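Local coordinates for nuclear transport factor 2 family protein (Rhodopseudomonas palustris, PDB 3DM8), which is of unknown function but adopts the SnoaL-like fold of the nuclear transport factor 2 superfamily and may be an isomerase, at residues Glu3-Arg11 against Arg74-Ala84. Residues are numbered along the deposited sequence; the frame is centred on the assembly and turned at random.
Sequences EHSLWRFSR and RESVMLGIDSA
H4 pins the start of the N-terminal helix to the hairpin turn that joins strands 67-79 and 83-94, a worked example, in the curved-sheet fold of the nuclear transport factor 2 superfamily, of how one imidazole can cap a helix through one nitrogen and bond a turn through the other. One edge of the ring faces the turn: NE2 donates to G80 O at 2.7 Å, with the oxygen close to the ring plane and the nitrogen nearly in line with the C=O bond, although the N-H...O angle of 145° leaves the bond bent at the hydrogen. The other nitrogen, ND1, accepts from L6 N at 2.9 Å, which makes H4 the N-cap of helix 5-19. With a partner near the plane at each nitrogen, the ring's rotation is fixed, and L79 CD2 sits over the centre of one face in a CH-pi contact, 3.9 Å from the centroid. Replacing this histidine by an alanine is likely to leave G80 O and the amide of L6 without these bonds and to remove the ring face on which L79 rests.

Next to the histidine comes an apolar patch. L6, with CG anti to the backbone N (chi1 175°), sends CD2 among L79 CD2, A84 CB and V77 CG1, while W7 brings CH2 to within 3.9 Å of V77 CG1. R74 forms the polar end: W7 sets CZ3 over the centre of its guanidinium face, 3.9 Å above it, with the two planes 72° apart. R74 NE is buried here without a hydrogen-bonding partner, whereas NH2 makes a weak bond to S86 on the adjacent strand.

Further outward, the turn is braced by the backbone bond from G80 N to S83 O, and S5 OG, bonded by R8, meets a water that donates weakly to I81 O. At the far end, R74 NH1 gives S10 OG a weak hydrogen bond of 3.4 Å.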
# COMPACT_ATOMS: atom_id res chain seq x y z
N GLU A 3 9.01 -15.99 17.28
CA GLU A 3 9.48 -14.74 16.60
C GLU A 3 9.26 -14.73 15.10
O GLU A 3 9.96 -15.38 14.33
CB GLU A 3 10.94 -14.33 16.82
CG GLU A 3 11.11 -12.84 16.33
CD GLU A 3 12.53 -12.34 16.12
OE1 GLU A 3 12.72 -11.08 16.03
OE2 GLU A 3 13.46 -13.17 16.00
N HIS A 4 8.30 -13.91 14.72
CA HIS A 4 7.83 -13.89 13.35
C HIS A 4 8.96 -13.53 12.37
O HIS A 4 9.77 -12.66 12.63
CB HIS A 4 6.64 -12.95 13.22
CG HIS A 4 5.79 -13.21 12.02
ND1 HIS A 4 6.17 -12.82 10.77
CD2 HIS A 4 4.61 -13.86 11.88
CE1 HIS A 4 5.25 -13.21 9.89
NE2 HIS A 4 4.28 -13.82 10.55
N SER A 5 8.95 -14.22 11.24
CA SER A 5 9.90 -14.03 10.15
C SER A 5 9.91 -12.61 9.64
O SER A 5 10.92 -12.15 9.09
CB SER A 5 9.62 -15.00 8.99
OG SER A 5 9.94 -16.34 9.39
N LEU A 6 8.80 -11.92 9.83
CA LEU A 6 8.74 -10.50 9.36
C LEU A 6 9.78 -9.64 10.13
O LEU A 6 10.50 -8.80 9.57
CB LEU A 6 7.35 -9.94 9.55
CG LEU A 6 7.19 -8.45 9.21
CD1 LEU A 6 7.46 -8.23 7.71
CD2 LEU A 6 5.83 -7.84 9.69
N TRP A 7 9.82 -9.89 11.43
CA TRP A 7 10.74 -9.15 12.32
C TRP A 7 12.21 -9.48 11.99
O TRP A 7 13.12 -8.61 12.04
CB TRP A 7 10.40 -9.37 13.81
CG TRP A 7 8.92 -9.15 14.10
CD1 TRP A 7 8.08 -9.99 14.74
CD2 TRP A 7 8.13 -8.02 13.72
NE1 TRP A 7 6.81 -9.45 14.81
CE2 TRP A 7 6.81 -8.25 14.17
CE3 TRP A 7 8.40 -6.85 13.02
CZ2 TRP A 7 5.78 -7.34 13.96
CZ3 TRP A 7 7.38 -5.93 12.83
CH2 TRP A 7 6.09 -6.17 13.30
N ARG A 8 12.45 -10.74 11.68
CA ARG A 8 13.80 -11.21 11.31
C ARG A 8 14.25 -10.57 10.01
O ARG A 8 15.40 -10.13 9.85
CB ARG A 8 13.88 -12.73 11.23
CG ARG A 8 13.60 -13.43 12.52
CD ARG A 8 13.76 -14.92 12.38
NE ARG A 8 13.01 -15.43 11.24
CZ ARG A 8 13.55 -16.02 10.18
NH1 ARG A 8 14.86 -16.21 10.11
NH2 ARG A 8 12.78 -16.45 9.20
N PHE A 9 13.30 -10.49 9.08
CA PHE A 9 13.56 -9.85 7.79
C PHE A 9 13.82 -8.37 7.97
O PHE A 9 14.72 -7.80 7.39
CB PHE A 9 12.39 -10.07 6.82
CG PHE A 9 12.43 -9.23 5.61
CD1 PHE A 9 13.40 -9.40 4.66
CD2 PHE A 9 11.44 -8.31 5.37
CE1 PHE A 9 13.45 -8.61 3.53
CE2 PHE A 9 11.47 -7.54 4.21
CZ PHE A 9 12.49 -7.68 3.31
N SER A 10 13.03 -7.75 8.84
CA SER A 10 13.12 -6.32 9.04
C SER A 10 14.50 -6.00 9.63
O SER A 10 15.14 -5.01 9.24
CB SER A 10 11.98 -5.81 9.93
OG SER A 10 12.04 -4.37 10.01
N ARG A 11 14.94 -6.83 10.57
CA ARG A 11 16.26 -6.58 11.18
C ARG A 11 17.40 -6.76 10.17
O ARG A 11 18.33 -5.95 10.08
CB ARG A 11 16.44 -7.47 12.39
CG ARG A 11 17.70 -7.27 13.07
CD ARG A 11 17.66 -7.93 14.44
NE ARG A 11 17.30 -9.34 14.35
CZ ARG A 11 16.11 -9.81 14.69
NH1 ARG A 11 15.20 -9.01 15.15
NH2 ARG A 11 15.86 -11.10 14.60
N ARG A 74 5.82 2.15 12.52
CA ARG A 74 4.96 1.03 12.12
C ARG A 74 3.51 1.36 12.47
O ARG A 74 3.16 1.45 13.66
CB ARG A 74 5.40 -0.23 12.88
CG ARG A 74 5.32 -1.53 12.10
CD ARG A 74 6.72 -1.85 11.53
NE ARG A 74 6.66 -2.88 10.49
CZ ARG A 74 7.73 -3.38 9.88
NH1 ARG A 74 8.94 -2.95 10.21
NH2 ARG A 74 7.57 -4.32 8.95
N GLU A 75 2.68 1.49 11.44
CA GLU A 75 1.31 2.00 11.58
C GLU A 75 0.26 0.94 11.73
O GLU A 75 -0.68 1.08 12.48
CB GLU A 75 0.98 2.95 10.43
CG GLU A 75 1.82 4.23 10.50
CD GLU A 75 1.75 5.16 9.24
OE1 GLU A 75 1.28 4.77 8.13
OE2 GLU A 75 2.21 6.31 9.36
N SER A 76 0.41 -0.14 10.97
CA SER A 76 -0.52 -1.28 11.04
C SER A 76 0.32 -2.51 10.77
O SER A 76 1.22 -2.47 9.94
CB SER A 76 -1.61 -1.25 9.95
OG SER A 76 -2.13 0.05 9.65
N VAL A 77 -0.01 -3.58 11.43
CA VAL A 77 0.65 -4.87 11.20
C VAL A 77 -0.36 -5.99 11.37
O VAL A 77 -1.07 -6.08 12.39
CB VAL A 77 1.77 -5.11 12.22
CG1 VAL A 77 2.44 -6.44 11.96
CG2 VAL A 77 2.80 -3.96 12.18
N MET A 78 -0.44 -6.82 10.35
CA MET A 78 -1.33 -7.97 10.29
C MET A 78 -0.50 -9.23 10.04
O MET A 78 0.03 -9.44 8.96
CB MET A 78 -2.41 -7.70 9.22
CG MET A 78 -3.16 -6.38 9.57
SD MET A 78 -4.74 -6.01 8.70
CE MET A 78 -5.26 -4.33 9.25
N LEU A 79 -0.36 -10.02 11.08
CA LEU A 79 0.51 -11.19 11.07
C LEU A 79 -0.27 -12.46 10.92
O LEU A 79 -1.24 -12.69 11.60
CB LEU A 79 1.30 -11.30 12.35
CG LEU A 79 2.33 -10.27 12.73
CD1 LEU A 79 3.02 -10.78 13.98
CD2 LEU A 79 3.31 -10.02 11.61
N GLY A 80 0.20 -13.30 10.02
CA GLY A 80 -0.28 -14.68 9.93
C GLY A 80 0.89 -15.65 10.14
O GLY A 80 2.00 -15.24 10.43
N ILE A 81 0.64 -16.94 9.99
CA ILE A 81 1.68 -17.93 10.26
C ILE A 81 2.87 -17.75 9.31
O ILE A 81 4.05 -17.66 9.76
CB ILE A 81 1.13 -19.37 10.22
CG1 ILE A 81 0.14 -19.53 11.37
CG2 ILE A 81 2.30 -20.39 10.37
CD1 ILE A 81 -0.57 -20.87 11.46
N ASP A 82 2.61 -17.73 8.02
CA ASP A 82 3.75 -17.71 7.05
C ASP A 82 3.57 -16.49 6.15
O ASP A 82 3.88 -16.49 4.96
CB ASP A 82 3.75 -19.01 6.21
CG ASP A 82 4.31 -20.23 6.95
OD1 ASP A 82 5.37 -20.09 7.61
OD2 ASP A 82 3.72 -21.34 6.82
N SER A 83 3.01 -15.45 6.75
CA SER A 83 2.63 -14.29 5.97
C SER A 83 2.40 -13.05 6.82
O SER A 83 2.18 -13.10 8.01
CB SER A 83 1.38 -14.59 5.12
OG SER A 83 0.23 -14.94 5.88
N ALA A 84 2.50 -11.90 6.20
CA ALA A 84 2.24 -10.68 6.94
C ALA A 84 1.90 -9.55 6.00
O ALA A 84 2.32 -9.56 4.83
CB ALA A 84 3.43 -10.30 7.82
O HOH W 1 7.19 -17.40 8.58